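Local coordinates for protein MATE family efflux transporter (Vibrio cholerae, PDB 6IDP) that probably expels drugs and other toxic compounds from the bacterial cell in a proton-dependent manner, as a multidrug efflux transporter of the MATE family, at residues 294-297 and 298-302; 392-395 and 396-400. All blocks are in the same frame, centred on the assembly; numbering follows the deposited sequence.

Interaction 1 (294-297 and 298-302)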
loop_
_atom_site.group_PDB
_atom_site.type_symbol
_atom_site.label_atom_id
_atom_site.label_comp_id
_atom_site.label_asym_id
_atom_site.label_seq_id
_atom_site.Cartn_x
_atom_site.Cartn_y
_atom_site.Cartn_z
ATOM N N ILE A 294 -15.678 7.608 4.329
ATOM C CA ILE A 294 -16.302 6.871 5.423
ATOM C C ILE A 294 -16.104 7.577 6.762
ATOM O O ILE A 294 -17.051 7.732 7.536
ATOM C CB ILE A 294 -15.748 5.431 5.527
ATOM C CG1 ILE A 294 -16.036 4.647 4.247
ATOM C CG2 ILE A 294 -16.353 4.710 6.721
ATOM C CD1 ILE A 294 -17.509 4.450 3.970
ATOM N N GLY A 295 -14.871 8.005 7.025
ATOM C CA GLY A 295 -14.536 8.667 8.273
ATOM C C GLY A 295 -15.314 9.952 8.488
ATOM O O GLY A 295 -15.829 10.198 9.581
ATOM N N ARG A 296 -15.405 10.770 7.444
ATOM C CA ARG A 296 -16.155 12.018 7.524
ATOM C C ARG A 296 -17.640 11.746 7.758
ATOM O O ARG A 296 -18.286 12.434 8.551
ATOM C CB ARG A 296 -15.966 12.850 6.251
ATOM C CG ARG A 296 -16.446 14.295 6.391
ATOM C CD ARG A 296 -16.738 14.935 5.041
ATOM N NE ARG A 296 -17.734 14.177 4.287
ATOM C CZ ARG A 296 -19.045 14.234 4.505
ATOM N NH1 ARG A 296 -19.531 15.014 5.462
ATOM N NH2 ARG A 296 -19.871 13.506 3.767
ATOM N N MET A 297 -18.175 10.742 7.066
ATOM C CA MET A 297 -19.586 10.403 7.189
ATOM C C MET A 297 -19.911 9.891 8.591
ATOM O O MET A 297 -20.975 10.195 9.134
ATOM C CB MET A 297 -19.993 9.373 6.129
ATOM C CG MET A 297 -20.179 9.963 4.734
ATOM S SD MET A 297 -20.641 8.742 3.477
ATOM C CE MET A 297 -19.490 7.436 3.845
ATOM N N LEU A 298 -18.993 9.126 9.177
ATOM C CA LEU A 298 -19.168 8.642 10.544
ATOM C C LEU A 298 -19.242 9.804 11.534
ATOM O O LEU A 298 -20.060 9.795 12.453
ATOM C CB LEU A 298 -18.033 7.691 10.936
ATOM C CG LEU A 298 -18.081 7.155 12.373
ATOM C CD1 LEU A 298 -19.421 6.496 12.660
ATOM C CD2 LEU A 298 -16.936 6.184 12.648
ATOM N N GLY A 299 -18.393 10.806 11.335
ATOM C CA GLY A 299 -18.378 11.968 12.204
ATOM C C GLY A 299 -19.663 12.772 12.116
ATOM O O GLY A 299 -20.135 13.320 13.112
ATOM N N ALA A 300 -20.231 12.831 10.914
ATOM C CA ALA A 300 -21.439 13.605 10.660
ATOM C C ALA A 300 -22.702 12.771 10.854
ATOM O O ALA A 300 -23.805 13.239 10.573
ATOM C CB ALA A 300 -21.407 14.180 9.254
ATOM N N LYS A 301 -22.524 11.537 11.321
ATOM C CA LYS A 301 -23.629 10.610 11.562
ATOM C C LYS A 301 -24.432 10.274 10.304
ATOM O O LYS A 301 -25.617 9.954 10.389
ATOM C CB LYS A 301 -24.570 11.168 12.636
ATOM C CG LYS A 301 -23.960 11.185 14.020
ATOM C CD LYS A 301 -23.490 9.797 14.385
ATOM C CE LYS A 301 -22.716 9.785 15.684
ATOM N NZ LYS A 301 -22.157 8.429 15.918
ATOM N N GLU A 302 -23.785 10.335 9.145
ATOM C CA GLU A 302 -24.411 9.898 7.900
ATOM C C GLU A 302 -24.282 8.382 7.757
ATOM O O GLU A 302 -23.599 7.889 6.857
ATOM C CB GLU A 302 -23.779 10.607 6.697
ATOM C CG GLU A 302 -23.875 12.125 6.747
ATOM C CD GLU A 302 -23.206 12.796 5.559
ATOM O OE1 GLU A 302 -22.908 12.102 4.564
ATOM O OE2 GLU A 302 -22.976 14.022 5.621
#
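Arg296 leaves the helix with CG anti to the backbone N (chi1 -167°) and then bends at chi3 (57°), which carries its guanidinium along the helix end to the carboxylate of Glu302. Glu302 has CG beside its own backbone N, opposite the carbonyl carbon, and is extended beyond it, which brings its carboxylate back to Arg296 and Met297. The two charged groups form a salt bridge that is long and weak, 3.4 Å from Arg296 NH2 to Glu302 OE1. Both carboxylate oxygens lie at the guanidinium edge, with OE2 3.6 Å from NH1 of Arg296, but the two planes are turned 62° apart and the ions do not lie flat against each other. The same Glu302 OE1 comes within 3.5 Å of Met297 CG, whose chain crosses the glutamate at about a right angle, and it also shares a weak hydrogen bond with His305 ND1. Met297 packs on His305, Ile306 and Leu309 of helix 303-330. Leu298 N still bonds to Ile294 O in regular helical fashion, and Ala300 N binds Arg296 O at 3.1 Å, with a weaker bond at 3.3 Å to Met297 O. The NZ of Lys301 reaches Leu438 O. The backbone then closes the helix: Lys301 takes positive phi, its amide bonded weakly to Leu298 O at 3.2 Å, and Glu302 N bonds to Met297 O at 2.8 Å. The arrangement is a Schellman motif ending helix 281-299, with Glu302 already at the N-cap position of the next helix.

Interaction 2 (392-395 and 396-400)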
loop_
_atom_site.group_PDB
_atom_site.type_symbol
_atom_site.label_atom_id
_atom_site.label_comp_id
_atom_site.label_asym_id
_atom_site.label_seq_id
_atom_site.Cartn_x
_atom_site.Cartn_y
_atom_site.Cartn_z
ATOM N N ALA A 392 -5.167 -18.200 8.606
ATOM C CA ALA A 392 -6.284 -19.133 8.727
ATOM C C ALA A 392 -6.735 -19.666 7.367
ATOM O O ALA A 392 -7.153 -20.820 7.252
ATOM C CB ALA A 392 -7.456 -18.474 9.444
ATOM N N PHE A 393 -6.640 -18.827 6.340
ATOM C CA PHE A 393 -7.214 -19.148 5.036
ATOM C C PHE A 393 -6.178 -19.341 3.927
ATOM O O PHE A 393 -6.078 -20.425 3.352
ATOM C CB PHE A 393 -8.205 -18.055 4.630
ATOM C CG PHE A 393 -9.268 -17.798 5.655
ATOM C CD1 PHE A 393 -9.880 -18.852 6.312
ATOM C CD2 PHE A 393 -9.643 -16.503 5.973
ATOM C CE1 PHE A 393 -10.857 -18.621 7.261
ATOM C CE2 PHE A 393 -10.618 -16.263 6.925
ATOM C CZ PHE A 393 -11.225 -17.324 7.568
ATOM N N TYR A 394 -5.419 -18.291 3.626
ATOM C CA TYR A 394 -4.522 -18.292 2.472
ATOM C C TYR A 394 -3.404 -19.329 2.573
ATOM O O TYR A 394 -3.309 -20.229 1.740
ATOM C CB TYR A 394 -3.913 -16.903 2.279
ATOM C CG TYR A 394 -3.236 -16.696 0.943
ATOM C CD1 TYR A 394 -3.938 -16.855 -0.243
ATOM C CD2 TYR A 394 -1.901 -16.321 0.869
ATOM C CE1 TYR A 394 -3.327 -16.661 -1.467
ATOM C CE2 TYR A 394 -1.279 -16.122 -0.353
ATOM C CZ TYR A 394 -1.999 -16.296 -1.516
ATOM O OH TYR A 394 -1.398 -16.102 -2.737
ATOM N N LEU A 395 -2.557 -19.192 3.587
ATOM C CA LEU A 395 -1.411 -20.083 3.747
ATOM C C LEU A 395 -1.800 -21.552 3.977
ATOM O O LEU A 395 -1.167 -22.436 3.403
ATOM C CB LEU A 395 -0.507 -19.595 4.885
ATOM C CG LEU A 395 0.336 -18.352 4.587
ATOM C CD1 LEU A 395 1.194 -17.974 5.789
ATOM C CD2 LEU A 395 1.204 -18.563 3.354
ATOM N N PRO A 396 -2.826 -21.827 4.811
ATOM C CA PRO A 396 -3.193 -23.245 4.923
ATOM C C PRO A 396 -3.696 -23.840 3.608
ATOM O O PRO A 396 -3.400 -24.998 3.320
ATOM C CB PRO A 396 -4.309 -23.238 5.973
ATOM C CG PRO A 396 -4.058 -22.026 6.777
ATOM C CD PRO A 396 -3.544 -21.006 5.804
ATOM N N CYS A 397 -4.438 -23.063 2.823
ATOM C CA CYS A 397 -4.949 -23.559 1.549
ATOM C C CYS A 397 -3.824 -23.743 0.530
ATOM O O CYS A 397 -3.845 -24.688 -0.255
ATOM C CB CYS A 397 -6.026 -22.621 0.993
ATOM S SG CYS A 397 -7.655 -22.808 1.773
ATOM N N LEU A 398 -2.845 -22.842 0.552
ATOM C CA LEU A 398 -1.662 -22.981 -0.291
ATOM C C LEU A 398 -0.904 -24.261 0.029
ATOM O O LEU A 398 -0.484 -24.984 -0.873
ATOM C CB LEU A 398 -0.725 -21.785 -0.128
ATOM C CG LEU A 398 -1.184 -20.443 -0.694
ATOM C CD1 LEU A 398 -0.036 -19.447 -0.661
ATOM C CD2 LEU A 398 -1.722 -20.612 -2.102
ATOM N N TRP A 399 -0.729 -24.531 1.319
ATOM C CA TRP A 399 0.040 -25.687 1.750
ATOM C C TRP A 399 -0.690 -26.984 1.432
ATOM O O TRP A 399 -0.068 -27.963 1.030
ATOM C CB TRP A 399 0.351 -25.609 3.247
ATOM C CG TRP A 399 1.327 -26.657 3.691
ATOM C CD1 TRP A 399 2.683 -26.628 3.539
ATOM C CD2 TRP A 399 1.023 -27.892 4.353
ATOM N NE1 TRP A 399 3.243 -27.766 4.067
ATOM C CE2 TRP A 399 2.246 -28.557 4.574
ATOM C CE3 TRP A 399 -0.161 -28.498 4.783
ATOM C CZ2 TRP A 399 2.317 -29.799 5.205
ATOM C CZ3 TRP A 399 -0.088 -29.730 5.410
ATOM C CH2 TRP A 399 1.142 -30.367 5.615
ATOM N N LEU A 400 -2.007 -26.985 1.609
ATOM C CA LEU A 400 -2.816 -28.159 1.303
ATOM C C LEU A 400 -2.782 -28.493 -0.188
ATOM O O LEU A 400 -2.620 -29.652 -0.571
ATOM C CB LEU A 400 -4.264 -27.952 1.758
ATOM C CG LEU A 400 -4.539 -28.127 3.252
ATOM C CD1 LEU A 400 -6.008 -27.875 3.568
ATOM C CD2 LEU A 400 -4.125 -29.517 3.701
#
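Tyr394 O accepts the amide of Leu398 in the shortest hydrogen bond of this stretch, 2.9 Å from O to N. The side chains of the same two residues also meet. Chi1 of -166° sets the Tyr394 ring beside its own carbonyl carbon, where one face meets Leu398, and the CD1 methyl settles on it as a CH-pi contact. Leu398 CD1 stands 3.9 Å from the centroid, displaced toward the CE2 rim, where it approaches CE2 of Tyr394 to 3.6 Å. Arg389 makes a cation-pi contact with the same ring. The segment is a proline kink in the first part of the helical range 379-435, whose later part folds back alongside it: Pro396 has no N-H to give, a wider pi-type turn occupies 392-394, and Ala392 O faces Pro396 CG at 3.4 Å where a regular helix would offer it an amide. Leu395 CB lies 3.5 Å from Pro396 CD, a closeness set by the peptide bond to proline. Normal bonding resumes beyond the proline, Cys397 N reaching Phe393 O at 3.2 Å and Trp399 N reaching Leu395 O at 3.0 Å. Cys397 SG, held beside its own backbone N by chi1 of -78°, lies 3.3 Å from Phe393 O, so that both the amide and the thiol of this residue sit near one carbonyl. Leu395 packs on Phe253 and Trp399 on Leu257 of helix 226-259, while Phe393 rests on Ile420 and Ala424 of the returning part.

In the fold
Interactions 1 and 2 follow one another along the chain and both belong to the second MatE repeat of the sequence, yet they do not touch: their centres are 37 Å apart and their nearest atoms about 22 Å. One ends helix 281-299 and leads into helix 303-330, while the other lies at a proline kink within the helical range 379-435. Each lies well out from the middle of the protein, the contact centres being about 24 and 23 Å from the chain centre. A bound monoolein lies about 4 Å from the Cys397 side chain in interaction 2, whereas in interaction 1 the Glu302 side chain is about 10 Å from one.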